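Local atomic coordinates of replicase polyprotein 1a (Avian infectious bronchitis virus, PDB entry 3LD1), a protein that is a viral replicase precursor cleaved into the non-structural proteins of avian coronavirus, represented here by an nsp2 fragment, nsp2a, with no firmly assigned role. Residues F52-C56 with G57-L61; A83-E86 with D87-V91; F330-D334 with R335-A339. The protein carries 3 engineered substitutions. All coordinates share one frame; numbering follows the deposited sequence.

Contact 1 of 3, residues F52-C56 with G57-L61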
ATOM      1  N   PHE A  52       0.490  13.283 -28.094  1.00 50.19           N
ATOM      2  CA  PHE A  52       1.394  13.427 -26.995  1.00 48.76           C
ATOM      3  C   PHE A  52       1.528  14.910 -26.623  1.00 50.28           C
ATOM      4  O   PHE A  52       2.219  15.672 -27.269  1.00 51.28           O
ATOM      5  CB  PHE A  52       2.702  12.743 -27.391  1.00 47.76           C
ATOM      6  CG  PHE A  52       3.778  12.743 -26.333  1.00 44.19           C
ATOM      7  CD1 PHE A  52       3.471  12.646 -24.959  1.00 40.84           C
ATOM      8  CD2 PHE A  52       5.143  12.843 -26.731  1.00 38.91           C
ATOM      9  CE1 PHE A  52       4.528  12.647 -23.960  1.00 39.30           C
ATOM     10  CE2 PHE A  52       6.197  12.872 -25.748  1.00 36.40           C
ATOM     11  CZ  PHE A  52       5.884  12.761 -24.365  1.00 38.39           C
ATOM     12  N   GLU A  53       0.790  15.330 -25.614  1.00 50.63           N
ATOM     13  CA  GLU A  53       0.975  16.617 -25.035  1.00 51.87           C
ATOM     14  C   GLU A  53       2.407  16.868 -24.456  1.00 51.69           C
ATOM     15  O   GLU A  53       2.710  16.441 -23.337  1.00 52.91           O
ATOM     16  CB  GLU A  53      -0.136  16.856 -23.980  1.00 52.39           C
ATOM     17  CG  GLU A  53      -1.160  17.824 -24.468  1.00 57.82           C
ATOM     18  CD  GLU A  53      -0.482  19.154 -25.032  1.00 67.04           C
ATOM     19  OE1 GLU A  53       0.333  19.830 -24.310  1.00 68.22           O
ATOM     20  OE2 GLU A  53      -0.737  19.510 -26.225  1.00 70.74           O
ATOM     21  N   THR A  54       3.272  17.590 -25.170  1.00 50.53           N
ATOM     22  CA  THR A  54       4.573  17.905 -24.597  1.00 50.80           C
ATOM     23  C   THR A  54       4.704  19.330 -24.051  1.00 51.73           C
ATOM     24  O   THR A  54       3.755  20.084 -24.070  1.00 53.12           O
ATOM     25  CB  THR A  54       5.714  17.667 -25.609  1.00 50.46           C
ATOM     26  OG1 THR A  54       5.926  18.851 -26.399  1.00 51.43           O
ATOM     27  CG2 THR A  54       5.400  16.506 -26.547  1.00 48.73           C
ATOM     28  N   VAL A  55       5.908  19.692 -23.591  1.00 52.43           N
ATOM     29  CA  VAL A  55       6.251  21.066 -23.124  1.00 52.45           C
ATOM     30  C   VAL A  55       6.762  21.927 -24.305  1.00 54.05           C
ATOM     31  O   VAL A  55       7.234  23.081 -24.120  1.00 53.36           O
ATOM     32  CB  VAL A  55       7.341  21.118 -21.963  1.00 51.68           C
ATOM     33  CG1 VAL A  55       6.923  20.356 -20.764  1.00 51.30           C
ATOM     34  CG2 VAL A  55       8.703  20.614 -22.409  1.00 50.46           C
ATOM     35  N   CYS A  56       6.727  21.306 -25.492  1.00 54.68           N
ATOM     36  CA  CYS A  56       6.956  21.955 -26.772  1.00 54.99           C
ATOM     37  C   CYS A  56       5.677  21.875 -27.573  1.00 55.01           C
ATOM     38  O   CYS A  56       5.743  21.843 -28.786  1.00 53.79           O
ATOM     39  CB  CYS A  56       7.995  21.183 -27.553  1.00 53.78           C
ATOM     40  SG  CYS A  56       9.573  21.291 -26.785  1.00 59.10           S
ATOM     41  N   GLY A  57       4.521  21.757 -26.908  1.00 56.19           N
ATOM     42  CA  GLY A  57       3.237  21.645 -27.639  1.00 56.78           C
ATOM     43  C   GLY A  57       2.897  20.213 -28.065  1.00 57.76           C
ATOM     44  O   GLY A  57       3.611  19.236 -27.732  1.00 58.53           O
ATOM     45  N   LEU A  58       1.787  20.078 -28.784  1.00 57.10           N
ATOM     46  CA  LEU A  58       1.162  18.800 -29.021  1.00 56.74           C
ATOM     47  C   LEU A  58       1.912  18.113 -30.161  1.00 56.97           C
ATOM     48  O   LEU A  58       2.098  18.727 -31.206  1.00 58.14           O
ATOM     49  CB  LEU A  58      -0.292  19.028 -29.430  1.00 56.64           C
ATOM     50  CG  LEU A  58      -1.133  17.843 -29.950  1.00 57.77           C
ATOM     51  CD1 LEU A  58      -1.096  16.644 -28.974  1.00 57.40           C
ATOM     52  CD2 LEU A  58      -2.587  18.292 -30.149  1.00 55.89           C
ATOM     53  N   PHE A  59       2.371  16.870 -29.992  1.00 55.52           N
ATOM     54  CA  PHE A  59       2.822  16.146 -31.203  1.00 53.93           C
ATOM     55  C   PHE A  59       1.966  14.939 -31.340  1.00 53.04           C
ATOM     56  O   PHE A  59       1.253  14.542 -30.389  1.00 53.16           O
ATOM     57  CB  PHE A  59       4.299  15.714 -31.211  1.00 52.69           C
ATOM     58  CG  PHE A  59       5.299  16.868 -31.157  1.00 53.76           C
ATOM     59  CD1 PHE A  59       6.070  17.184 -32.263  1.00 53.54           C
ATOM     60  CD2 PHE A  59       5.508  17.597 -29.965  1.00 53.72           C
ATOM     61  CE1 PHE A  59       7.022  18.228 -32.191  1.00 53.88           C
ATOM     62  CE2 PHE A  59       6.436  18.635 -29.879  1.00 53.92           C
ATOM     63  CZ  PHE A  59       7.202  18.958 -30.988  1.00 52.79           C
ATOM     64  N   LEU A  60       2.036  14.362 -32.525  1.00 51.45           N
ATOM     65  CA  LEU A  60       1.424  13.078 -32.752  1.00 51.12           C
ATOM     66  C   LEU A  60       2.545  12.039 -32.939  1.00 49.97           C
ATOM     67  O   LEU A  60       3.524  12.316 -33.689  1.00 49.19           O
ATOM     68  CB  LEU A  60       0.561  13.136 -34.005  1.00 50.66           C
ATOM     69  CG  LEU A  60      -0.357  14.351 -34.227  1.00 54.13           C
ATOM     70  CD1 LEU A  60      -1.122  14.118 -35.560  1.00 51.80           C
ATOM     71  CD2 LEU A  60      -1.300  14.702 -33.023  1.00 50.78           C
ATOM     72  N   LEU A  61       2.385  10.868 -32.286  1.00 48.41           N
ATOM     73  CA  LEU A  61       3.321   9.737 -32.426  1.00 47.76           C
ATOM     74  C   LEU A  61       2.645   8.495 -32.957  1.00 47.77           C
ATOM     75  O   LEU A  61       1.456   8.348 -32.871  1.00 47.68           O
ATOM     76  CB  LEU A  61       4.048   9.408 -31.105  1.00 46.71           C
ATOM     77  CG  LEU A  61       4.592  10.549 -30.227  1.00 46.02           C
ATOM     78  CD1 LEU A  61       4.693  10.182 -28.763  1.00 44.33           C
ATOM     79  CD2 LEU A  61       5.894  11.039 -30.711  1.00 45.72           C
TER
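Thr54 reaches across the reversal of the chain to the carbonyl of Gly57. Thr54 CB lies 3.4 Å from Gly57 O. With chi1 at 88°, Thr54 OG1 stands between the backbone N and carbonyl carbon, where it donates to Gly57 O over 2.7 Å, in the carbonyl plane and on a lone pair. The same hydroxyl accepts from Cys56 N, forming an ST turn, and meets the edge of the Phe59 ring. Gly57 O is gripped twice, since Thr54 N also bonds to it from well above the carbonyl plane. The other branch, Thr54 CG2, rests over one face of Phe52, toward its rim, and 3.6 Å from Phe59 CD2. Threonine suits this place because its hydroxyl can donate and accept at once while its methyl packs on the aromatic rings.

This is the end of a beta hairpin, strands 50-54 and 57-64, closed by a type I turn from Thr54 to Gly57. Gly57, lacking a CB, adopts its positive phi of 85° without strain. Paired backbone bonds join Phe52 and Phe59, with Phe52 N 2.7 Å from Phe59 O.

On the Phe52 and Phe59 side, Leu61 CD1 lies 3.4 Å from Phe52 CD2, two apolar side chains, both buried, and Cys56 CB meets the Phe59 edge. On the other side Glu53 bends at chi2, bringing Glu53 OE2 to 3.3 Å from Leu58 CB, while OE1 is hydrogen-bonded to Ser24.

Contact 2 of 3, residues A83-E86 with D87-V91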
ATOM      1  N   ALA A  83      20.269  14.001 -29.292  1.00 46.26           N
ATOM      2  CA  ALA A  83      20.432  14.960 -30.401  1.00 45.40           C
ATOM      3  C   ALA A  83      19.339  14.776 -31.474  1.00 45.55           C
ATOM      4  O   ALA A  83      18.726  15.750 -31.933  1.00 45.99           O
ATOM      5  CB  ALA A  83      21.835  14.821 -31.022  1.00 44.11           C
ATOM      6  N   ASP A  84      19.081  13.528 -31.849  1.00 44.73           N
ATOM      7  CA  ASP A  84      18.095  13.215 -32.905  1.00 45.12           C
ATOM      8  C   ASP A  84      16.678  13.595 -32.504  1.00 44.99           C
ATOM      9  O   ASP A  84      15.877  14.121 -33.281  1.00 45.47           O
ATOM     10  CB  ASP A  84      18.240  11.754 -33.310  1.00 43.99           C
ATOM     11  CG  ASP A  84      19.689  11.428 -33.795  1.00 48.20           C
ATOM     12  OD1 ASP A  84      20.140  12.073 -34.801  1.00 52.54           O
ATOM     13  OD2 ASP A  84      20.397  10.596 -33.170  1.00 43.63           O
ATOM     14  N   LEU A  85      16.448  13.403 -31.228  1.00 45.33           N
ATOM     15  CA  LEU A  85      15.271  13.770 -30.533  1.00 45.63           C
ATOM     16  C   LEU A  85      15.081  15.257 -30.478  1.00 46.23           C
ATOM     17  O   LEU A  85      13.976  15.741 -30.749  1.00 46.28           O
ATOM     18  CB  LEU A  85      15.428  13.242 -29.114  1.00 45.72           C
ATOM     19  CG  LEU A  85      14.240  13.137 -28.205  1.00 44.76           C
ATOM     20  CD1 LEU A  85      13.287  12.140 -28.708  1.00 49.38           C
ATOM     21  CD2 LEU A  85      14.762  12.614 -26.933  1.00 51.17           C
ATOM     22  N   GLU A  86      16.143  15.985 -30.139  1.00 45.80           N
ATOM     23  CA  GLU A  86      16.000  17.419 -29.990  1.00 47.01           C
ATOM     24  C   GLU A  86      15.740  18.039 -31.345  1.00 47.79           C
ATOM     25  O   GLU A  86      15.080  19.079 -31.439  1.00 49.35           O
ATOM     26  CB  GLU A  86      17.215  18.025 -29.309  1.00 46.27           C
ATOM     27  CG  GLU A  86      17.156  17.751 -27.835  1.00 47.01           C
ATOM     28  CD  GLU A  86      18.338  18.217 -27.058  1.00 46.98           C
ATOM     29  OE1 GLU A  86      19.216  18.842 -27.644  1.00 48.59           O
ATOM     30  OE2 GLU A  86      18.388  17.976 -25.835  1.00 49.44           O
ATOM     31  N   ASP A  87      16.202  17.387 -32.404  1.00 47.99           N
ATOM     32  CA  ASP A  87      15.961  17.891 -33.787  1.00 48.46           C
ATOM     33  C   ASP A  87      14.514  17.878 -34.143  1.00 49.39           C
ATOM     34  O   ASP A  87      14.059  18.686 -34.942  1.00 51.26           O
ATOM     35  CB  ASP A  87      16.710  17.075 -34.832  1.00 46.14           C
ATOM     36  CG  ASP A  87      18.205  17.305 -34.771  1.00 45.45           C
ATOM     37  OD1 ASP A  87      18.654  18.344 -34.158  1.00 35.89           O
ATOM     38  OD2 ASP A  87      18.923  16.435 -35.323  1.00 44.98           O
ATOM     39  N   ILE A  88      13.783  16.958 -33.539  1.00 49.82           N
ATOM     40  CA  ILE A  88      12.396  16.831 -33.810  1.00 48.80           C
ATOM     41  C   ILE A  88      11.602  17.605 -32.791  1.00 49.80           C
ATOM     42  O   ILE A  88      10.707  18.348 -33.190  1.00 51.63           O
ATOM     43  CB  ILE A  88      11.977  15.399 -33.694  1.00 50.11           C
ATOM     44  CG1 ILE A  88      12.572  14.514 -34.822  1.00 45.80           C
ATOM     45  CG2 ILE A  88      10.468  15.327 -33.525  1.00 49.19           C
ATOM     46  CD1 ILE A  88      12.420  13.082 -34.510  1.00 44.06           C
ATOM     47  N   PHE A  89      11.903  17.486 -31.483  1.00 49.42           N
ATOM     48  CA  PHE A  89      10.964  18.012 -30.447  1.00 47.56           C
ATOM     49  C   PHE A  89      11.334  19.358 -29.858  1.00 47.86           C
ATOM     50  O   PHE A  89      10.470  20.080 -29.311  1.00 49.07           O
ATOM     51  CB  PHE A  89      10.690  16.994 -29.337  1.00 47.66           C
ATOM     52  CG  PHE A  89       9.946  15.758 -29.799  1.00 44.80           C
ATOM     53  CD1 PHE A  89      10.621  14.687 -30.337  1.00 43.98           C
ATOM     54  CD2 PHE A  89       8.578  15.665 -29.673  1.00 46.93           C
ATOM     55  CE1 PHE A  89       9.972  13.543 -30.795  1.00 46.25           C
ATOM     56  CE2 PHE A  89       7.885  14.507 -30.120  1.00 47.52           C
ATOM     57  CZ  PHE A  89       8.569  13.453 -30.680  1.00 47.69           C
ATOM     58  N   GLY A  90      12.585  19.745 -30.047  1.00 47.23           N
ATOM     59  CA  GLY A  90      13.141  20.880 -29.352  1.00 46.60           C
ATOM     60  C   GLY A  90      13.749  20.305 -28.095  1.00 47.48           C
ATOM     61  O   GLY A  90      13.966  19.094 -28.012  1.00 47.86           O
ATOM     62  N   VAL A  91      14.017  21.167 -27.119  1.00 47.65           N
ATOM     63  CA  VAL A  91      14.776  20.841 -25.950  1.00 47.13           C
ATOM     64  C   VAL A  91      13.784  20.725 -24.821  1.00 47.45           C
ATOM     65  O   VAL A  91      12.840  21.513 -24.740  1.00 46.55           O
ATOM     66  CB  VAL A  91      15.798  21.943 -25.600  1.00 47.41           C
ATOM     67  CG1 VAL A  91      16.592  21.592 -24.290  1.00 48.29           C
ATOM     68  CG2 VAL A  91      16.774  22.080 -26.710  1.00 47.35           C
TER
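Leu85 and Phe89, one helical turn apart, meet through both backbone and side chain near the end of the short helix 82-89. The backbone bonds come first. Leu85 O accepts two donors: Phe89 N at 2.8 Å, approaching nearly head-on to the carbonyl, and Ile88 N, which sits far above the carbonyl plane. One bond thus follows the alpha-helical pattern and the other is a tighter 3-10-like link. The edge of the Phe89 ring also meets this oxygen. Asp87 N bonds to Ala83 O, and Gly90 N to Glu86 O at 2.9 Å. Gly90 is the first residue to leave the helical conformation; having no CB, it takes a phi of 91° without strain. Its own carbonyl turns back, so that Glu86 CA makes a CH···O contact of 3.3 Å with Gly90 O, which also accepts a hydrogen bond from the hydroxyl of Tyr22.

Two carboxylates, of Asp84 and Asp87, come near each other: Asp84 OD1 and Asp87 OD2 stand 4.6 Å apart, a like-charged pair that may raise the proton affinity of one of them. Asp84 OD2 accepts from the backbone N of Lys81. Separately, Glu86 is extended beyond CG and forms a salt bridge with Arg96 through OE1; its carboxylate passes obliquely by Val91 in a loose contact, Glu86 OE1 to Val91 CG2 being 4.2 Å.

The apolar contact joins Leu85 and Phe89, both buried. A chi1 of -164° swings Leu85 CG away from the backbone N, which lets Leu85 CD1 reach 4.0 Å from Phe89 CD1. Ile88 CG2 overlies the rim of one face of the Phe89 ring.

Leucine and phenylalanine suit these places because they pack against helix 13-20, through Ala18 and Leu19, while Ile88 and Phe89 touch Ile5 of strand 4-8 and the Phe89 ring meets Phe59 of strand 57-64.

Contact 3 of 3, residues F330-D334 with R335-A339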
ATOM      1  N   PHE A 330     -27.454 -10.834  23.845  1.00 47.48           N
ATOM      2  CA  PHE A 330     -28.711 -10.757  23.163  1.00 48.52           C
ATOM      3  C   PHE A 330     -29.406 -12.111  23.114  1.00 51.02           C
ATOM      4  O   PHE A 330     -28.757 -13.119  23.227  1.00 52.33           O
ATOM      5  CB  PHE A 330     -28.517 -10.191  21.756  1.00 47.95           C
ATOM      6  CG  PHE A 330     -27.673 -11.026  20.834  1.00 43.50           C
ATOM      7  CD1 PHE A 330     -26.301 -10.897  20.828  1.00 44.61           C
ATOM      8  CD2 PHE A 330     -28.269 -11.859  19.893  1.00 43.71           C
ATOM      9  CE1 PHE A 330     -25.512 -11.609  19.912  1.00 44.32           C
ATOM     10  CE2 PHE A 330     -27.508 -12.592  18.948  1.00 41.74           C
ATOM     11  CZ  PHE A 330     -26.130 -12.474  18.975  1.00 45.03           C
ATOM     12  N   LYS A 331     -30.732 -12.092  22.919  1.00 53.86           N
ATOM     13  CA  LYS A 331     -31.622 -13.258  22.789  1.00 54.29           C
ATOM     14  C   LYS A 331     -32.037 -13.495  21.306  1.00 55.57           C
ATOM     15  O   LYS A 331     -32.316 -12.570  20.561  1.00 54.88           O
ATOM     16  CB  LYS A 331     -32.867 -13.002  23.649  1.00 54.85           C
ATOM     17  CG  LYS A 331     -33.618 -14.244  24.161  1.00 54.20           C
ATOM     18  CD  LYS A 331     -34.990 -13.915  24.822  1.00 54.11           C
ATOM     19  CE  LYS A 331     -35.748 -15.262  25.205  1.00 56.05           C
ATOM     20  NZ  LYS A 331     -37.169 -15.095  25.642  1.00 54.48           N
ATOM     21  N   SER A 332     -32.060 -14.749  20.884  1.00 57.81           N
ATOM     22  CA  SER A 332     -32.282 -15.106  19.491  1.00 60.08           C
ATOM     23  C   SER A 332     -33.162 -16.358  19.436  1.00 61.43           C
ATOM     24  O   SER A 332     -32.652 -17.495  19.562  1.00 61.58           O
ATOM     25  CB  SER A 332     -30.947 -15.376  18.815  1.00 59.89           C
ATOM     26  OG  SER A 332     -31.022 -14.988  17.473  1.00 60.16           O
ATOM     27  N   GLY A 333     -34.476 -16.138  19.288  1.00 62.05           N
ATOM     28  CA  GLY A 333     -35.425 -17.176  19.578  1.00 62.99           C
ATOM     29  C   GLY A 333     -35.404 -17.448  21.077  1.00 65.14           C
ATOM     30  O   GLY A 333     -35.565 -16.513  21.928  1.00 64.67           O
ATOM     31  N   ASP A 334     -35.198 -18.725  21.446  1.00 66.23           N
ATOM     32  CA  ASP A 334     -35.291 -19.052  22.892  1.00 66.64           C
ATOM     33  C   ASP A 334     -33.930 -18.970  23.526  1.00 65.27           C
ATOM     34  O   ASP A 334     -33.841 -19.074  24.759  1.00 66.49           O
ATOM     35  CB  ASP A 334     -35.909 -20.430  23.199  1.00 67.56           C
ATOM     36  CG  ASP A 334     -36.852 -20.951  22.078  1.00 73.17           C
ATOM     37  OD1 ASP A 334     -36.659 -22.147  21.704  1.00 79.35           O
ATOM     38  OD2 ASP A 334     -37.756 -20.202  21.574  1.00 74.91           O
ATOM     39  N   ARG A 335     -32.904 -18.766  22.686  1.00 62.60           N
ATOM     40  CA  ARG A 335     -31.486 -18.848  23.049  1.00 60.44           C
ATOM     41  C   ARG A 335     -30.809 -17.492  23.291  1.00 58.34           C
ATOM     42  O   ARG A 335     -31.186 -16.477  22.719  1.00 56.92           O
ATOM     43  CB  ARG A 335     -30.715 -19.495  21.911  1.00 60.45           C
ATOM     44  CG  ARG A 335     -31.371 -20.709  21.345  1.00 61.90           C
ATOM     45  CD  ARG A 335     -30.891 -21.883  22.073  1.00 61.39           C
ATOM     46  NE  ARG A 335     -29.446 -21.847  21.969  1.00 63.24           N
ATOM     47  CZ  ARG A 335     -28.739 -22.260  20.922  1.00 61.96           C
ATOM     48  NH1 ARG A 335     -29.338 -22.802  19.858  1.00 64.63           N
ATOM     49  NH2 ARG A 335     -27.422 -22.144  20.956  1.00 60.73           N
ATOM     50  N   PHE A 336     -29.732 -17.520  24.073  1.00 56.05           N
ATOM     51  CA  PHE A 336     -28.968 -16.330  24.350  1.00 52.46           C
ATOM     52  C   PHE A 336     -27.589 -16.354  23.802  1.00 51.09           C
ATOM     53  O   PHE A 336     -26.957 -17.399  23.654  1.00 50.18           O
ATOM     54  CB  PHE A 336     -28.868 -16.106  25.826  1.00 52.33           C
ATOM     55  CG  PHE A 336     -30.112 -15.575  26.443  1.00 53.01           C
ATOM     56  CD1 PHE A 336     -31.032 -16.447  27.056  1.00 54.81           C
ATOM     57  CD2 PHE A 336     -30.386 -14.215  26.413  1.00 55.50           C
ATOM     58  CE1 PHE A 336     -32.232 -15.960  27.658  1.00 56.89           C
ATOM     59  CE2 PHE A 336     -31.606 -13.686  26.996  1.00 60.29           C
ATOM     60  CZ  PHE A 336     -32.529 -14.563  27.631  1.00 56.40           C
ATOM     61  N   TYR A 337     -27.098 -15.153  23.551  1.00 49.55           N
ATOM     62  CA  TYR A 337     -25.737 -15.009  23.111  1.00 49.12           C
ATOM     63  C   TYR A 337     -24.958 -13.817  23.695  1.00 47.99           C
ATOM     64  O   TYR A 337     -25.535 -12.852  24.204  1.00 46.80           O
ATOM     65  CB  TYR A 337     -25.720 -14.963  21.621  1.00 48.85           C
ATOM     66  CG  TYR A 337     -26.424 -16.105  21.013  1.00 48.87           C
ATOM     67  CD1 TYR A 337     -27.798 -16.026  20.741  1.00 50.61           C
ATOM     68  CD2 TYR A 337     -25.729 -17.269  20.642  1.00 47.31           C
ATOM     69  CE1 TYR A 337     -28.464 -17.066  20.110  1.00 48.28           C
ATOM     70  CE2 TYR A 337     -26.388 -18.304  20.021  1.00 48.16           C
ATOM     71  CZ  TYR A 337     -27.756 -18.179  19.753  1.00 49.10           C
ATOM     72  OH  TYR A 337     -28.453 -19.193  19.144  1.00 54.24           O
ATOM     73  N   ALA A 338     -23.635 -13.926  23.629  1.00 46.32           N
ATOM     74  CA  ALA A 338     -22.802 -12.834  24.092  1.00 45.46           C
ATOM     75  C   ALA A 338     -21.827 -12.405  23.005  1.00 44.39           C
ATOM     76  O   ALA A 338     -21.411 -13.234  22.131  1.00 43.87           O
ATOM     77  CB  ALA A 338     -22.038 -13.237  25.330  1.00 45.36           C
ATOM     78  N   ALA A 339     -21.430 -11.125  23.086  1.00 42.17           N
ATOM     79  CA  ALA A 339     -20.465 -10.579  22.137  1.00 40.59           C
ATOM     80  C   ALA A 339     -19.588  -9.496  22.751  1.00 40.04           C
ATOM     81  O   ALA A 339     -19.962  -8.875  23.810  1.00 37.59           O
ATOM     82  CB  ALA A 339     -21.156 -10.064  20.902  1.00 40.73           C
TER
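Phe330 and Tyr337 are joined by two backbone hydrogen bonds. Tyr337 N donates to Phe330 O over 2.6 Å, nearly in line with the carbonyl, and Phe330 N returns the bond to Tyr337 O at 2.8 Å. Nearer the turn, Ser332 N reaches Arg335 O at 2.7 Å, again almost straight on; the reciprocal bond, Arg335 N to Ser332 O, is weak. Between these two hydrogen-bonded pairs lies the non-hydrogen-bonded pair Lys331 and Phe336, where two CA-H···O contacts add to the ladder: Lys331 CA to Arg335 O, and Phe336 CA to Phe330 O.

The two strands, 325-332 and 335-342, form a beta hairpin closed by a type II' turn from Ser332 to Arg335. Gly333 takes the second position of the turn, whose positive phi (68°) glycine adopts easily. The backbone of Asp334 fits the third position, and its polar carboxylate suits an exposed loop. Strand 335-342 is bonded on its far side to strand 345-355, which places the hairpin within the larger C-terminal sheet.

Packing differs on the two faces. On the face of Phe330, Ser332, Arg335 and Tyr337, a chi1 of 63° turns the Phe330 ring over Tyr337 CB, which makes a CH-pi contact 3.8 Å from the centroid of the Phe330 ring. The rings themselves are slid apart, with planes at 29° and little overlap. Ser332 CB meets the edge of the tyrosine ring, 3.3 Å from Tyr337 CE1; a small residue fits beside such a bulky neighbour. Arg335, bent at chi2 and chi3, lays one face of its guanidinium against Tyr337 OH, which stands 3.5 Å above the centre of that group.

On the opposite face Lys331 runs extended across Phe336. Lys331 CG makes a CH-pi contact, 3.8 Å from the Phe336 ring centroid, and Lys331 CD follows near Phe336 CZ. The long aliphatic stem of lysine thus shields an aromatic ring; the Phe336 side chain also touches Arg299, Cys353 and Arg355.

Contacts 1 and 2 belong to one neighbourhood near the N-terminus, their centres 12 Å apart. The phenyl groups of Phe59 and Phe89 join them, with Phe59 CD2 3.6 Å from Phe89 CD2 and planes at about 55°; Leu61 CD2 also packs on Phe89 CZ at 3.6 Å. The hairpin of contact 1 therefore packs directly on the helix end of contact 2, and both touch Ile5 of strand 4-8. Contact 3 lies on the opposite side of the chain's centre, about 68 Å from contact 1 and 76 Å from contact 2 between centres, and touches neither. The chain has two separate hairpins in different sheets, one closed by a type I and one by a type II' turn.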